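Local coordinates for protein alpha-glucosidase (Pseudoalteromonas sp. K8, PDB 5HQA) that is a chloride-activated family 97 glycoside hydrolase that acts on alpha-glucosides and binds acarbose beside a calcium ion, at residues F101-G109 against N242-N250; S137-R148 against N158-H169. All blocks are in the same frame, centred on the assembly; numbering follows the deposited sequence. Where two conformers were deposited one is given.

Contact 1: F101-G109 against N242-N250; sequences FKAFDSGVG and NSDIILNLN
F104, on a beta hairpin of the N-terminal beta-sandwich domain, packs its ring against I245 of the short helix 245-248, which lies on one side of the sheet. The meeting is oblique: I245 CG1 sits 4.2 Å from the centroid of the F104 ring, well off centre, an off-axis CH-pi contact, and I245 CD1 comes to 3.6 Å from F104 CD2. That reach follows from an extended isoleucine chain, CG1 lying opposite its own backbone N (chi1 -171°) and CD1 continuing outward, which also lays the methyl on the backbone of G107. L249 meets the ring differently, at its edge and near its plane, through CD2. The same methyl touches the aliphatic shaft of K102, with K102 CD 3.7 Å away, the two side chains lying alongside and pointing opposite ways. The other branch of L249 rests on G109, CD1 lying 4.0 Å from G109 CA; a beta carbon at this glycine would collide with it.

Around this apolar centre lie the polar groups. Two waters link K102 NZ to the carbonyls of N248 and L249, one donating to N248 O and the other to L249 O. The N248 amide is held elsewhere, by W66 and the carbonyl of V77, while its CB touches F104. H80 of the neighbouring strand 75-89 also meets the F104 ring. The hairpin reverses through a type I turn from F104 to G107. There S106 OG and S243 OG form a 2.8 Å hydrogen bond in which either hydroxyl could donate. S243 OG is gripped a second time, in an ST turn leading into the helix: it accepts from I245 N at 3.1 Å, with an N-H...O angle of 149°.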
loop_
_atom_site.group_PDB
_atom_site.type_symbol
_atom_site.label_atom_id
_atom_site.label_comp_id
_atom_site.label_asym_id
_atom_site.label_seq_id
_atom_site.Cartn_x
_atom_site.Cartn_y
_atom_site.Cartn_z
ATOM N N PHE A 101 9.668 -21.973 6.804
ATOM C CA PHE A 101 10.431 -20.731 6.945
ATOM C C PHE A 101 11.231 -20.477 5.680
ATOM O O PHE A 101 11.892 -21.388 5.173
ATOM C CB PHE A 101 11.400 -20.796 8.125
ATOM C CG PHE A 101 10.732 -20.903 9.461
ATOM C CD1 PHE A 101 10.587 -19.782 10.271
ATOM C CD2 PHE A 101 10.263 -22.122 9.912
ATOM C CE1 PHE A 101 9.972 -19.877 11.508
ATOM C CE2 PHE A 101 9.658 -22.224 11.153
ATOM C CZ PHE A 101 9.509 -21.096 11.945
ATOM N N LYS A 102 11.197 -19.237 5.190
ATOM C CA LYS A 102 12.040 -18.807 4.081
ATOM C C LYS A 102 12.922 -17.673 4.579
ATOM O O LYS A 102 12.413 -16.667 5.078
ATOM C CB LYS A 102 11.202 -18.359 2.882
ATOM C CG LYS A 102 10.424 -19.486 2.210
ATOM C CD LYS A 102 9.658 -18.986 1.002
ATOM C CE LYS A 102 9.057 -20.122 0.197
ATOM N NZ LYS A 102 8.501 -19.615 -1.097
ATOM N N ALA A 103 14.236 -17.838 4.458
ATOM C CA ALA A 103 15.193 -16.857 4.962
ATOM C C ALA A 103 15.859 -16.183 3.771
ATOM O O ALA A 103 16.581 -16.839 3.006
ATOM C CB ALA A 103 16.226 -17.523 5.870
ATOM N N PHE A 104 15.603 -14.887 3.612
ATOM C CA PHE A 104 16.226 -14.032 2.608
ATOM C C PHE A 104 17.295 -13.170 3.268
ATOM O O PHE A 104 17.302 -12.987 4.488
ATOM C CB PHE A 104 15.204 -13.106 1.945
ATOM C CG PHE A 104 14.024 -13.808 1.340
ATOM C CD1 PHE A 104 13.937 -13.972 -0.041
ATOM C CD2 PHE A 104 12.981 -14.260 2.140
ATOM C CE1 PHE A 104 12.850 -14.600 -0.612
ATOM C CE2 PHE A 104 11.884 -14.888 1.579
ATOM C CZ PHE A 104 11.822 -15.061 0.198
ATOM N N ASP A 105 18.181 -12.598 2.448
ATOM C CA ASP A 105 19.133 -11.642 3.006
ATOM C C ASP A 105 18.440 -10.428 3.625
ATOM O O ASP A 105 19.015 -9.787 4.506
ATOM C CB ASP A 105 20.123 -11.183 1.941
ATOM C CG ASP A 105 21.097 -12.277 1.555
ATOM O OD1 ASP A 105 21.197 -13.282 2.298
ATOM O OD2 ASP A 105 21.775 -12.130 0.515
ATOM N N SER A 106 17.217 -10.107 3.204
ATOM C CA SER A 106 16.520 -8.932 3.707
ATOM C C SER A 106 15.434 -9.249 4.731
ATOM O O SER A 106 14.758 -8.320 5.191
ATOM C CB SER A 106 15.904 -8.156 2.541
ATOM O OG SER A 106 14.986 -8.971 1.830
ATOM N N GLY A 107 15.238 -10.507 5.109
ATOM C CA GLY A 107 14.206 -10.816 6.080
ATOM C C GLY A 107 13.749 -12.259 5.982
ATOM O O GLY A 107 14.299 -13.062 5.227
ATOM N N VAL A 108 12.729 -12.581 6.776
ATOM C CA VAL A 108 12.238 -13.952 6.840
ATOM C C VAL A 108 10.721 -13.970 6.732
ATOM O O VAL A 108 10.024 -13.063 7.201
ATOM C CB VAL A 108 12.694 -14.682 8.129
ATOM C CG1 VAL A 108 14.182 -14.506 8.348
ATOM C CG2 VAL A 108 11.915 -14.201 9.331
ATOM N N GLY A 109 10.214 -15.017 6.104
ATOM C CA GLY A 109 8.783 -15.277 6.051
ATOM C C GLY A 109 8.519 -16.669 6.587
ATOM O O GLY A 109 9.322 -17.584 6.381
ATOM N N ASN A 242 14.113 -1.445 0.069
ATOM C CA ASN A 242 14.630 -2.071 -1.148
ATOM C C ASN A 242 14.427 -3.589 -1.201
ATOM O O ASN A 242 15.005 -4.241 -2.068
ATOM C CB ASN A 242 16.111 -1.726 -1.307
ATOM C CG ASN A 242 16.313 -0.263 -1.612
ATOM O OD1 ASN A 242 15.510 0.338 -2.331
ATOM N ND2 ASN A 242 17.370 0.328 -1.062
ATOM N N SER A 243 13.606 -4.159 -0.340
ATOM C CA SER A 243 13.374 -5.596 -0.350
ATOM C C SER A 243 12.157 -5.953 -1.209
ATOM O O SER A 243 11.183 -5.200 -1.278
ATOM C CB SER A 243 13.169 -6.099 1.081
ATOM O OG SER A 243 12.790 -7.462 1.084
ATOM N N ASP A 244 12.228 -7.114 -1.873
ATOM C CA ASP A 244 11.107 -7.679 -2.619
ATOM C C ASP A 244 10.421 -8.824 -1.874
ATOM O O ASP A 244 9.715 -9.627 -2.495
ATOM C CB ASP A 244 11.579 -8.186 -3.983
ATOM C CG ASP A 244 12.019 -7.066 -4.906
ATOM O OD1 ASP A 244 11.217 -6.141 -5.161
ATOM O OD2 ASP A 244 13.173 -7.116 -5.384
ATOM N N ILE A 245 10.620 -8.927 -0.561
ATOM C CA ILE A 245 10.182 -10.127 0.146
ATOM C C ILE A 245 8.664 -10.297 0.059
ATOM O O ILE A 245 8.167 -11.417 -0.106
ATOM C CB ILE A 245 10.691 -10.103 1.599
ATOM C CG1 ILE A 245 10.422 -11.441 2.279
ATOM C CG2 ILE A 245 10.061 -8.948 2.396
ATOM C CD1 ILE A 245 11.082 -11.541 3.635
ATOM N N ILE A 246 7.901 -9.198 0.119
ATOM C CA ILE A 246 6.442 -9.335 0.089
ATOM C C ILE A 246 5.994 -9.941 -1.238
ATOM O O ILE A 246 5.221 -10.908 -1.269
ATOM C CB ILE A 246 5.751 -7.984 0.352
ATOM C CG1 ILE A 246 6.115 -7.444 1.744
ATOM C CG2 ILE A 246 4.234 -8.139 0.228
ATOM C CD1 ILE A 246 5.802 -8.411 2.889
ATOM N N LEU A 247 6.479 -9.398 -2.357
ATOM C CA LEU A 247 6.132 -9.978 -3.652
ATOM C C LEU A 247 6.614 -11.415 -3.767
ATOM O O LEU A 247 5.902 -12.275 -4.300
ATOM C CB LEU A 247 6.727 -9.151 -4.788
ATOM C CG LEU A 247 6.074 -7.799 -5.088
ATOM C CD1 LEU A 247 6.929 -7.067 -6.117
ATOM C CD2 LEU A 247 4.655 -7.992 -5.606
ATOM N N ASN A 248 7.836 -11.692 -3.299
ATOM C CA ASN A 248 8.407 -13.028 -3.475
ATOM C C ASN A 248 7.636 -14.096 -2.718
ATOM O O ASN A 248 7.739 -15.282 -3.058
ATOM C CB ASN A 248 9.869 -13.044 -3.038
ATOM C CG ASN A 248 10.806 -12.670 -4.168
ATOM O OD1 ASN A 248 10.536 -12.980 -5.329
ATOM N ND2 ASN A 248 11.906 -11.999 -3.841
ATOM N N LEU A 249 6.867 -13.715 -1.705
ATOM C CA LEU A 249 6.115 -14.696 -0.942
ATOM C C LEU A 249 4.725 -14.944 -1.510
ATOM O O LEU A 249 3.998 -15.782 -0.979
ATOM C CB LEU A 249 6.021 -14.257 0.520
ATOM C CG LEU A 249 7.360 -14.329 1.254
ATOM C CD1 LEU A 249 7.191 -13.819 2.658
ATOM C CD2 LEU A 249 7.905 -15.768 1.273
ATOM N N ASN A 250 4.340 -14.252 -2.574
ATOM C CA ASN A 250 3.039 -14.465 -3.188
ATOM C C ASN A 250 3.124 -15.439 -4.358
ATOM O O ASN A 250 4.186 -15.646 -4.958
ATOM C CB ASN A 250 2.448 -13.136 -3.652
ATOM C CG ASN A 250 1.755 -12.409 -2.528
ATOM O OD1 ASN A 250 0.543 -12.551 -2.345
ATOM N ND2 ASN A 250 2.527 -11.675 -1.726
HETATM O O HOH W 1 9.680 -17.103 -2.366
HETATM O O HOH W 2 5.954 -18.373 -1.394
#

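Contact 2: S137-R148 against N158-H169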
loop_
_atom_site.group_PDB
_atom_site.type_symbol
_atom_site.label_atom_id
_atom_site.label_comp_id
_atom_site.label_asym_id
_atom_site.label_seq_id
_atom_site.Cartn_x
_atom_site.Cartn_y
_atom_site.Cartn_z
ATOM N N SER A 137 13.441 -4.642 23.987
ATOM C CA SER A 137 12.360 -3.760 23.551
ATOM C C SER A 137 12.344 -2.452 24.330
ATOM O O SER A 137 11.808 -1.454 23.834
ATOM C CB SER A 137 11.004 -4.467 23.687
ATOM O OG SER A 137 10.668 -4.730 25.051
ATOM N N HIS A 138 12.935 -2.434 25.529
ATOM C CA HIS A 138 12.917 -1.239 26.364
ATOM C C HIS A 138 13.769 -0.105 25.797
ATOM O O HIS A 138 13.614 1.038 26.234
ATOM C CB HIS A 138 13.393 -1.588 27.777
ATOM C CG HIS A 138 14.797 -2.102 27.824
ATOM N ND1 HIS A 138 15.164 -3.316 27.282
ATOM C CD2 HIS A 138 15.928 -1.563 28.340
ATOM C CE1 HIS A 138 16.461 -3.503 27.461
ATOM N NE2 HIS A 138 16.947 -2.457 28.107
ATOM N N THR A 139 14.660 -0.381 24.843
ATOM C CA THR A 139 15.450 0.677 24.216
ATOM C C THR A 139 15.152 0.828 22.726
ATOM O O THR A 139 15.890 1.535 22.025
ATOM C CB THR A 139 16.953 0.441 24.432
ATOM O OG1 THR A 139 17.307 -0.872 23.983
ATOM C CG2 THR A 139 17.312 0.568 25.911
ATOM N N ALA A 140 14.091 0.201 22.229
ATOM C CA ALA A 140 13.713 0.293 20.824
ATOM C C ALA A 140 12.719 1.431 20.598
ATOM O O ALA A 140 11.968 1.818 21.503
ATOM C CB ALA A 140 13.097 -1.025 20.350
ATOM N N THR A 141 12.708 1.946 19.366
ATOM C CA THR A 141 11.832 3.037 18.949
ATOM C C THR A 141 10.940 2.543 17.824
ATOM O O THR A 141 11.429 1.918 16.878
ATOM C CB THR A 141 12.641 4.239 18.457
ATOM O OG1 THR A 141 13.490 4.719 19.508
ATOM C CG2 THR A 141 11.719 5.362 17.975
ATOM N N ALA A 142 9.645 2.853 17.904
ATOM C CA ALA A 142 8.669 2.385 16.928
ATOM C C ALA A 142 7.921 3.554 16.289
ATOM O O ALA A 142 7.711 4.601 16.913
ATOM C CB ALA A 142 7.659 1.423 17.576
ATOM N N TRP A 143 7.503 3.353 15.035
ATOM C CA TRP A 143 6.695 4.318 14.293
ATOM C C TRP A 143 5.451 3.584 13.812
ATOM O O TRP A 143 5.551 2.723 12.935
ATOM C CB TRP A 143 7.478 4.890 13.114
ATOM C CG TRP A 143 8.826 5.447 13.487
ATOM C CD1 TRP A 143 9.094 6.706 13.927
ATOM C CD2 TRP A 143 10.093 4.763 13.433
ATOM N NE1 TRP A 143 10.445 6.854 14.147
ATOM C CE2 TRP A 143 11.079 5.677 13.846
ATOM C CE3 TRP A 143 10.485 3.473 13.056
ATOM C CZ2 TRP A 143 12.434 5.341 13.905
ATOM C CZ3 TRP A 143 11.827 3.144 13.110
ATOM C CH2 TRP A 143 12.784 4.075 13.533
ATOM N N TRP A 144 4.281 3.909 14.367
ATOM C CA TRP A 144 3.159 2.981 14.235
ATOM C C TRP A 144 1.817 3.708 14.220
ATOM O O TRP A 144 1.699 4.854 14.669
ATOM C CB TRP A 144 3.181 1.960 15.383
ATOM C CG TRP A 144 3.190 2.604 16.748
ATOM C CD1 TRP A 144 4.288 3.022 17.454
ATOM C CD2 TRP A 144 2.051 2.895 17.571
ATOM N NE1 TRP A 144 3.901 3.550 18.666
ATOM C CE2 TRP A 144 2.535 3.482 18.764
ATOM C CE3 TRP A 144 0.670 2.718 17.416
ATOM C CZ2 TRP A 144 1.684 3.890 19.797
ATOM C CZ3 TRP A 144 -0.176 3.122 18.442
ATOM C CH2 TRP A 144 0.333 3.700 19.618
ATOM N N ILE A 145 0.797 3.013 13.709
ATOM C CA ILE A 145 -0.588 3.474 13.826
ATOM C C ILE A 145 -1.390 2.466 14.641
ATOM O O ILE A 145 -1.115 1.255 14.599
ATOM C CB ILE A 145 -1.251 3.713 12.456
ATOM C CG1 ILE A 145 -1.176 2.456 11.568
ATOM C CG2 ILE A 145 -0.659 4.961 11.775
ATOM C CD1 ILE A 145 -2.304 2.374 10.526
ATOM N N PRO A 146 -2.389 2.918 15.388
ATOM C CA PRO A 146 -3.173 1.991 16.207
ATOM C C PRO A 146 -4.073 1.129 15.344
ATOM O O PRO A 146 -4.550 1.548 14.284
ATOM C CB PRO A 146 -4.001 2.927 17.095
ATOM C CG PRO A 146 -4.209 4.147 16.197
ATOM C CD PRO A 146 -2.878 4.309 15.494
ATOM N N ALA A 147 -4.316 -0.083 15.818
ATOM C CA ALA A 147 -5.242 -0.993 15.164
ATOM C C ALA A 147 -6.577 -1.004 15.898
ATOM O O ALA A 147 -6.664 -0.643 17.074
ATOM C CB ALA A 147 -4.672 -2.412 15.109
ATOM N N ARG A 148 -7.615 -1.444 15.180
ATOM C CA ARG A 148 -8.979 -1.592 15.687
ATOM C C ARG A 148 -9.609 -0.255 16.056
ATOM O O ARG A 148 -10.556 -0.213 16.848
ATOM C CB ARG A 148 -9.032 -2.550 16.889
ATOM C CG ARG A 148 -8.445 -3.944 16.596
ATOM C CD ARG A 148 -9.458 -4.909 15.937
ATOM N NE ARG A 148 -8.737 -5.996 15.282
ATOM C CZ ARG A 148 -8.183 -7.023 15.927
ATOM N NH1 ARG A 148 -8.299 -7.121 17.250
ATOM N NH2 ARG A 148 -7.510 -7.953 15.254
ATOM N N ASN A 158 2.601 7.423 15.021
ATOM C CA ASN A 158 3.154 7.784 16.318
ATOM C C ASN A 158 4.625 7.404 16.375
ATOM O O ASN A 158 5.016 6.362 15.854
ATOM C CB ASN A 158 2.418 7.055 17.440
ATOM C CG ASN A 158 0.929 7.291 17.403
ATOM O OD1 ASN A 158 0.137 6.345 17.393
ATOM N ND2 ASN A 158 0.535 8.552 17.383
ATOM N N THR A 159 5.429 8.240 17.035
ATOM C CA THR A 159 6.838 7.956 17.299
ATOM C C THR A 159 6.970 7.741 18.800
ATOM O O THR A 159 6.844 8.695 19.574
ATOM C CB THR A 159 7.734 9.109 16.846
ATOM O OG1 THR A 159 7.501 9.398 15.462
ATOM C CG2 THR A 159 9.220 8.760 17.068
ATOM N N THR A 160 7.175 6.485 19.226
ATOM C CA THR A 160 7.211 6.208 20.664
ATOM C C THR A 160 8.254 5.145 20.984
ATOM O O THR A 160 8.721 4.443 20.073
ATOM C CB THR A 160 5.861 5.695 21.184
ATOM O OG1 THR A 160 5.687 4.332 20.768
ATOM C CG2 THR A 160 4.688 6.524 20.668
ATOM N N PRO A 161 8.625 4.982 22.257
ATOM C CA PRO A 161 9.281 3.734 22.682
ATOM C C PRO A 161 8.467 2.522 22.250
ATOM O O PRO A 161 7.234 2.547 22.264
ATOM C CB PRO A 161 9.323 3.860 24.205
ATOM C CG PRO A 161 9.371 5.366 24.442
ATOM C CD PRO A 161 8.517 5.965 23.355
ATOM N N LEU A 162 9.165 1.449 21.860
ATOM C CA LEU A 162 8.464 0.254 21.384
ATOM C C LEU A 162 7.478 -0.283 22.427
ATOM O O LEU A 162 6.408 -0.792 22.071
ATOM C CB LEU A 162 9.480 -0.825 21.003
ATOM C CG LEU A 162 8.949 -2.161 20.478
ATOM C CD1 LEU A 162 8.143 -1.974 19.202
ATOM C CD2 LEU A 162 10.124 -3.110 20.224
ATOM N N ASN A 163 7.804 -0.157 23.717
ATOM C CA ASN A 163 6.926 -0.709 24.736
ATOM C C ASN A 163 5.607 0.043 24.862
ATOM O O ASN A 163 4.716 -0.441 25.567
ATOM C CB ASN A 163 7.636 -0.733 26.084
ATOM C CG ASN A 163 8.650 -1.851 26.182
ATOM O OD1 ASN A 163 8.615 -2.809 25.410
ATOM N ND2 ASN A 163 9.557 -1.737 27.132
ATOM N N ASP A 164 5.452 1.192 24.197
ATOM C CA ASP A 164 4.189 1.926 24.224
ATOM C C ASP A 164 3.260 1.574 23.068
ATOM O O ASP A 164 2.146 2.109 23.012
ATOM C CB ASP A 164 4.436 3.435 24.198
ATOM C CG ASP A 164 5.221 3.914 25.389
ATOM O OD1 ASP A 164 5.771 5.029 25.311
ATOM O OD2 ASP A 164 5.301 3.173 26.389
ATOM N N ALA A 165 3.691 0.718 22.138
ATOM C CA ALA A 165 2.883 0.351 20.969
ATOM C C ALA A 165 1.991 -0.818 21.369
ATOM O O ALA A 165 2.373 -1.981 21.243
ATOM C CB ALA A 165 3.775 -0.006 19.784
ATOM N N ALA A 166 0.778 -0.509 21.851
ATOM C CA ALA A 166 -0.034 -1.529 22.511
ATOM C C ALA A 166 -0.753 -2.436 21.516
ATOM O O ALA A 166 -0.802 -3.660 21.708
ATOM C CB ALA A 166 -1.042 -0.867 23.453
ATOM N N LEU A 167 -1.319 -1.866 20.452
ATOM C CA LEU A 167 -2.158 -2.628 19.533
ATOM C C LEU A 167 -2.055 -1.927 18.190
ATOM O O LEU A 167 -2.565 -0.814 18.041
ATOM C CB LEU A 167 -3.604 -2.681 20.031
ATOM C CG LEU A 167 -4.558 -3.604 19.267
ATOM C CD1 LEU A 167 -4.162 -5.073 19.542
ATOM C CD2 LEU A 167 -6.027 -3.319 19.660
ATOM N N VAL A 168 -1.389 -2.557 17.219
ATOM C CA VAL A 168 -0.901 -1.838 16.051
ATOM C C VAL A 168 -1.218 -2.600 14.772
ATOM O O VAL A 168 -1.304 -3.835 14.754
ATOM C CB VAL A 168 0.619 -1.569 16.155
ATOM C CG1 VAL A 168 0.931 -0.774 17.426
ATOM C CG2 VAL A 168 1.406 -2.879 16.124
ATOM N N HIS A 169 -1.402 -1.839 13.693
ATOM C CA HIS A 169 -1.510 -2.399 12.357
ATOM C C HIS A 169 -0.122 -2.667 11.784
ATOM O O HIS A 169 0.889 -2.134 12.252
ATOM C CB HIS A 169 -2.282 -1.450 11.433
ATOM C CG HIS A 169 -3.767 -1.585 11.544
ATOM N ND1 HIS A 169 -4.407 -2.804 11.469
ATOM C CD2 HIS A 169 -4.739 -0.657 11.728
ATOM C CE1 HIS A 169 -5.710 -2.622 11.601
ATOM N NE2 HIS A 169 -5.939 -1.327 11.752
HETATM O O HOH W 3 10.387 0.677 24.633
HETATM O O HOH W 4 1.744 0.508 12.473
HETATM O O HOH W 5 -8.845 -1.208 12.382
#
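Strands 141-144 and 158-161 run antiparallel, their axes 4.7 Å apart at closest approach, with A142-T160 and W144-N158 as hydrogen-bonded pairs at the margin of the large sheet; beyond the 3-10 turn at 162-164, the bonds A147 N to L167 O and H169 N to I145 O frame a single bridge, P146-V168, to strand 167-168 of the other sheet. W144 dominates the side-chain packing. Its CG stands between the backbone N and carbonyl carbon (chi1 55°), swinging the indole across 158-169. A165 CB lies over one face, 3.7 Å from the centroid of the five-membered ring, while N158 covers the opposite face with CB and OD1. V168 CG1 approaches obliquely, 3.5 Å from W144 CE3. In the ring plane, W144 NE1 donates an almost straight bond (171°) to T160 OG1 at 2.9 Å, and that hydroxyl donates onward to P161 O. A phenylalanine in place of W144 would probably leave T160 OG1 without its indole donor and N158 OD1 with less ring beneath it.

A147 CB sits over the centre of the H169 imidazole, 3.5 Å from its centroid. On the face opposite W144, T159 OG1 meets the edge of W143, whose side chain comes within about 5 Å of G565, a magnesium ligand. Methyl-on-ring CH-pi contacts at W144 and H169 thus complement the main-chain bonds, while the T160 bond fixes the indole's rotation.

In the fold
Both contacts belong to the N-terminal domain and reach the same nine-stranded antiparallel sheet, yet they do not touch: their nearest atoms are about 12 Å apart. Contact 1 is the more buried. It joins an inner hairpin to a segment 133 residues on, which carries a short helix, chiefly through aliphatic groups against one phenyl ring, with a serine pair and waters at its border. Contact 2 joins segments close in sequence, nested within the loop that contact 1 closes. It is partly exposed, includes the outermost strand 158-161, and relies on main-chain pairing, CH-pi contacts of alanine methyls on two aromatic rings, and an indole-to-hydroxyl hydrogen bond. It also lies nearer the bound magnesium.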